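Local coordinates for putative fumarylpyruvate hydrolase (Burkholderia cenocepacia, PDB 4MAQ), which is a putative hydrolase of the fumarylacetoacetate (FAA) hydrolase family, present as a two-chain assembly, at residues Arg35-Gly40 with Asp203-Gly208; Ile95-Arg100 with Leu108-Gly113. All blocks are in the same frame, centred on the assembly; numbering follows the deposited sequence.

Contact 1 is core and contact 2 surface: their centres lie about 5 Å and 15 Å from the centre of the chain, and about 13 Å from each other. Both reach the same mixed sheet. Strand 204-206 of contact 1 runs antiparallel to strand 85-95, whose last residue, I95, opens contact 2; I95 N and D203 O, 2.8 Å apart, probably form a hydrogen bond. Along the chain, 95-113 is nested inside the long excursion between 35-40 and 203-208. The chemistry follows the place: main-chain bonds between parallel strands, apolar side chains and one buried carboxylate, D203, in contact 1, a lysine, a histidine, a serine and a water in contact 2.

Contact 1. Residues Arg35-Gly40 with Asp203-Gly208; sequences RVFCVG and DLIFTG
Strands 36-39 and 204-206 run side by side in the same direction, their axes 4.6 Å apart and inclined by 19°. Four main-chain bonds join them: L204 N to R35 O, F37 N to L204 O, F206 N to F37 O and V39 N to F206 O. Each donor lies nearly along the C=O axis, and the shortest, F206 N to F37 O, spans 2.7 Å. Among apolar side chains the closest approach is on the face of V36, C38 and F206. There V36 CG1, anti to its backbone N, reaches F206 CE1 at 3.7 Å, and C38 SG lies obliquely 4.6 Å from the F206 ring centroid, a Cys sulfur-aromatic contact. This parallel pair belongs to the mixed sheet of the FAA hydrolase domain, where strand 61-64 flanks 36-39 and strand 85-95 flanks 204-206. On the other face F37 and I205 meet more loosely, F37 CD2 to I205 CG1 at 4.3 Å, and helix 186-196 covers both. The polar end is at D203. Its OD1 accepts R35 N at 2.9 Å through the anti lone pair and also forms a salt bridge with R34, while OD2 accepts K200 N, so both oxygens of this buried carboxylate are bonded. That same OD2 sits at the edge of the F37 ring, 3.5 Å from F37 CE2, with the carboxylate plane turned 85° from the ring. R35, extended from CG to NE, leads away from 203-208 to salt bridges with D67 and D143 of the second subunit.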
# COMPACT_ATOMS: atom_id res chain seq x y z
N ARG B 35 -5.01 -2.48 6.06
CA ARG B 35 -4.75 -1.53 4.97
C ARG B 35 -5.28 -0.14 5.33
O ARG B 35 -6.04 -0.01 6.30
CB ARG B 35 -5.40 -2.00 3.66
CG ARG B 35 -4.72 -3.20 3.02
CD ARG B 35 -5.39 -3.55 1.69
NE ARG B 35 -5.02 -4.90 1.26
CZ ARG B 35 -5.66 -5.59 0.33
NH1 ARG B 35 -6.62 -5.01 -0.41
NH2 ARG B 35 -5.33 -6.88 0.15
N VAL B 36 -4.85 0.87 4.57
CA VAL B 36 -5.27 2.25 4.81
C VAL B 36 -5.83 2.82 3.51
O VAL B 36 -5.10 2.91 2.52
CB VAL B 36 -4.09 3.12 5.30
CG1 VAL B 36 -4.56 4.57 5.55
CG2 VAL B 36 -3.47 2.53 6.55
N PHE B 37 -7.12 3.19 3.51
CA PHE B 37 -7.77 3.75 2.33
C PHE B 37 -8.06 5.22 2.57
O PHE B 37 -8.49 5.60 3.68
CB PHE B 37 -9.09 3.02 2.08
CG PHE B 37 -8.94 1.52 1.98
CD1 PHE B 37 -8.53 0.95 0.79
CD2 PHE B 37 -9.20 0.69 3.07
CE1 PHE B 37 -8.38 -0.43 0.67
CE2 PHE B 37 -9.06 -0.69 2.94
CZ PHE B 37 -8.66 -1.24 1.74
N CYS B 38 -7.89 6.03 1.53
CA CYS B 38 -8.04 7.48 1.67
C CYS B 38 -8.92 7.99 0.53
O CYS B 38 -8.63 7.78 -0.65
CB CYS B 38 -6.68 8.17 1.57
SG CYS B 38 -5.44 7.52 2.72
N VAL B 39 -10.01 8.65 0.88
CA VAL B 39 -10.88 9.17 -0.14
C VAL B 39 -10.29 10.47 -0.73
O VAL B 39 -9.67 11.28 -0.01
CB VAL B 39 -12.31 9.33 0.41
CG1 VAL B 39 -12.40 10.51 1.34
CG2 VAL B 39 -13.35 9.39 -0.71
N GLY B 40 -10.42 10.56 -2.04
CA GLY B 40 -10.20 11.80 -2.70
C GLY B 40 -11.33 12.71 -2.28
O GLY B 40 -12.13 12.45 -1.38
N ASP B 203 -8.66 -2.38 9.04
CA ASP B 203 -8.58 -1.30 8.05
C ASP B 203 -8.84 0.07 8.65
O ASP B 203 -9.65 0.23 9.58
CB ASP B 203 -9.52 -1.55 6.86
CG ASP B 203 -9.04 -2.68 5.98
OD1 ASP B 203 -7.83 -3.02 6.07
OD2 ASP B 203 -9.84 -3.21 5.18
N LEU B 204 -8.12 1.06 8.12
CA LEU B 204 -8.38 2.46 8.45
C LEU B 204 -8.84 3.16 7.18
O LEU B 204 -8.32 2.91 6.10
CB LEU B 204 -7.11 3.18 8.98
CG LEU B 204 -6.52 2.63 10.28
CD1 LEU B 204 -5.26 3.44 10.61
CD2 LEU B 204 -7.52 2.68 11.42
N ILE B 205 -9.82 4.08 7.33
CA ILE B 205 -10.27 4.89 6.21
C ILE B 205 -10.18 6.35 6.58
O ILE B 205 -10.77 6.81 7.59
CB ILE B 205 -11.72 4.55 5.81
CG1 ILE B 205 -11.90 3.04 5.52
CG2 ILE B 205 -12.14 5.40 4.61
CD1 ILE B 205 -13.37 2.65 5.32
N PHE B 206 -9.40 7.09 5.80
CA PHE B 206 -9.32 8.55 5.92
C PHE B 206 -10.43 9.10 5.03
O PHE B 206 -10.48 8.81 3.84
CB PHE B 206 -7.98 9.04 5.39
CG PHE B 206 -6.82 8.91 6.33
CD1 PHE B 206 -6.39 7.66 6.79
CD2 PHE B 206 -6.12 10.03 6.71
CE1 PHE B 206 -5.29 7.55 7.62
CE2 PHE B 206 -5.01 9.93 7.56
CZ PHE B 206 -4.59 8.68 8.01
N THR B 207 -11.33 9.86 5.63
CA THR B 207 -12.64 10.17 5.02
C THR B 207 -12.74 11.53 4.32
O THR B 207 -13.83 11.95 3.92
CB THR B 207 -13.80 10.06 6.06
OG1 THR B 207 -13.57 10.94 7.17
CG2 THR B 207 -13.91 8.65 6.58
N GLY B 208 -11.60 12.20 4.14
CA GLY B 208 -11.57 13.45 3.38
C GLY B 208 -11.27 14.64 4.27
O GLY B 208 -11.16 14.52 5.49

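Contact 2. Residues Ile95-Arg100 with Leu108-Gly113; sequences IGKDGR and LSHVWG
I95 and V111 form an antiparallel non-hydrogen-bonded pair with CA atoms 4.5 Å apart, beyond which G96 N donates to H110 O at 2.8 Å and K97 N adds a weak bond to the same oxygen. W112 and G113 both face A94, a classic beta bulge at the start of strand 111-122. G96 fits closely here, since a CB on it would clash with W112 CB. The side-chain contact centres on H110 and K97, which cross at about a right angle. With CG anti to the carbonyl carbon (chi1 -68°), the imidazole turns ND1 toward the loop, where it donates to K97 O at 2.9 Å. The N-H points at that oxygen within 11° of straight, and the acceptor lies in the ring plane, although ND1 stands above the carbonyl plane. D98 O sits at the ring edge, 3.1 Å from H110 CE1. K97 leaves the backbone with CG anti to N and bends at chi3 (63°), which carries CE over the ring centre; K97 CE lies 3.5 Å from the H110 centroid, a CH-pi contact square over one face. From there K97 NZ donates to S109 OG at 2.9 Å and to a water whose own bond to S109 O is weak. S109 OG is also bonded to D106 O, linking K97 through S109 to helix 104-107. The bond from H110 ND1 requires a proton on that nitrogen, and K97 NZ, 4.3 Å from H110 NE2, would be expected to disfavour a second proton on the ring, leaving it probably neutral.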
# COMPACT_ATOMS: atom_id res chain seq x y z
N ILE B 95 -11.96 -0.06 11.15
CA ILE B 95 -12.91 -1.15 10.87
C ILE B 95 -12.68 -2.33 11.81
O ILE B 95 -11.54 -2.75 12.05
CB ILE B 95 -12.73 -1.59 9.40
CG1 ILE B 95 -13.01 -0.40 8.47
CG2 ILE B 95 -13.57 -2.83 9.04
CD1 ILE B 95 -14.42 0.18 8.57
N GLY B 96 -13.77 -2.91 12.31
CA GLY B 96 -13.67 -4.06 13.21
C GLY B 96 -14.31 -5.35 12.69
O GLY B 96 -14.22 -6.38 13.36
N LYS B 97 -14.86 -5.34 11.48
CA LYS B 97 -15.54 -6.52 10.95
C LYS B 97 -15.36 -6.59 9.45
O LYS B 97 -15.63 -5.61 8.74
CB LYS B 97 -17.05 -6.48 11.30
CG LYS B 97 -17.87 -7.67 10.81
CD LYS B 97 -19.27 -7.62 11.39
CE LYS B 97 -20.07 -6.41 10.95
NZ LYS B 97 -21.48 -6.52 11.39
N ASP B 98 -14.94 -7.76 8.98
CA ASP B 98 -14.71 -7.95 7.56
C ASP B 98 -16.01 -7.79 6.74
O ASP B 98 -17.11 -8.05 7.24
CB ASP B 98 -14.25 -9.38 7.27
CG ASP B 98 -12.92 -9.77 7.94
OD1 ASP B 98 -12.19 -8.92 8.52
OD2 ASP B 98 -12.60 -10.98 7.86
N GLY B 99 -15.88 -7.44 5.48
CA GLY B 99 -17.03 -7.54 4.59
C GLY B 99 -16.76 -7.14 3.18
O GLY B 99 -15.92 -6.30 2.93
N ARG B 100 -17.47 -7.75 2.25
CA ARG B 100 -17.48 -7.25 0.88
C ARG B 100 -18.90 -6.86 0.48
O ARG B 100 -19.88 -7.41 1.03
CB ARG B 100 -16.85 -8.23 -0.13
CG ARG B 100 -17.62 -9.49 -0.38
CD ARG B 100 -16.99 -10.28 -1.53
NE ARG B 100 -15.57 -10.61 -1.31
CZ ARG B 100 -15.13 -11.58 -0.50
NH1 ARG B 100 -15.98 -12.32 0.23
NH2 ARG B 100 -13.82 -11.81 -0.42
N LEU B 108 -22.04 0.96 9.30
CA LEU B 108 -21.56 1.39 10.61
C LEU B 108 -21.36 0.22 11.57
O LEU B 108 -20.54 0.31 12.47
CB LEU B 108 -22.45 2.50 11.19
CG LEU B 108 -22.40 3.83 10.42
CD1 LEU B 108 -23.36 4.82 11.05
CD2 LEU B 108 -21.00 4.41 10.34
N SER B 109 -22.06 -0.90 11.35
CA SER B 109 -21.83 -2.08 12.19
C SER B 109 -20.46 -2.70 11.99
O SER B 109 -20.04 -3.52 12.80
CB SER B 109 -22.89 -3.15 11.98
OG SER B 109 -22.66 -3.89 10.80
N HIS B 110 -19.78 -2.31 10.91
CA HIS B 110 -18.41 -2.76 10.65
C HIS B 110 -17.38 -1.87 11.30
O HIS B 110 -16.18 -2.17 11.20
CB HIS B 110 -18.14 -2.82 9.14
CG HIS B 110 -18.92 -3.90 8.43
ND1 HIS B 110 -18.35 -5.10 8.05
CD2 HIS B 110 -20.23 -3.98 8.07
CE1 HIS B 110 -19.27 -5.86 7.47
NE2 HIS B 110 -20.41 -5.19 7.46
N VAL B 111 -17.80 -0.77 11.92
CA VAL B 111 -16.84 0.21 12.47
C VAL B 111 -16.49 -0.12 13.92
O VAL B 111 -17.38 -0.22 14.76
CB VAL B 111 -17.39 1.64 12.38
CG1 VAL B 111 -16.50 2.64 13.09
CG2 VAL B 111 -17.58 2.02 10.91
N TRP B 112 -15.20 -0.31 14.21
CA TRP B 112 -14.72 -0.47 15.58
C TRP B 112 -14.65 0.89 16.31
O TRP B 112 -15.01 0.99 17.48
CB TRP B 112 -13.33 -1.16 15.61
CG TRP B 112 -12.90 -1.34 17.01
CD1 TRP B 112 -13.27 -2.35 17.86
CD2 TRP B 112 -12.16 -0.40 17.80
NE1 TRP B 112 -12.76 -2.13 19.10
CE2 TRP B 112 -12.10 -0.93 19.11
CE3 TRP B 112 -11.54 0.83 17.53
CZ2 TRP B 112 -11.42 -0.29 20.16
CZ3 TRP B 112 -10.87 1.48 18.58
CH2 TRP B 112 -10.82 0.91 19.87
N GLY B 113 -14.15 1.92 15.64
CA GLY B 113 -13.92 3.19 16.31
C GLY B 113 -13.39 4.26 15.39
O GLY B 113 -13.42 4.12 14.16
O HOH W 1 -21.10 -6.30 14.23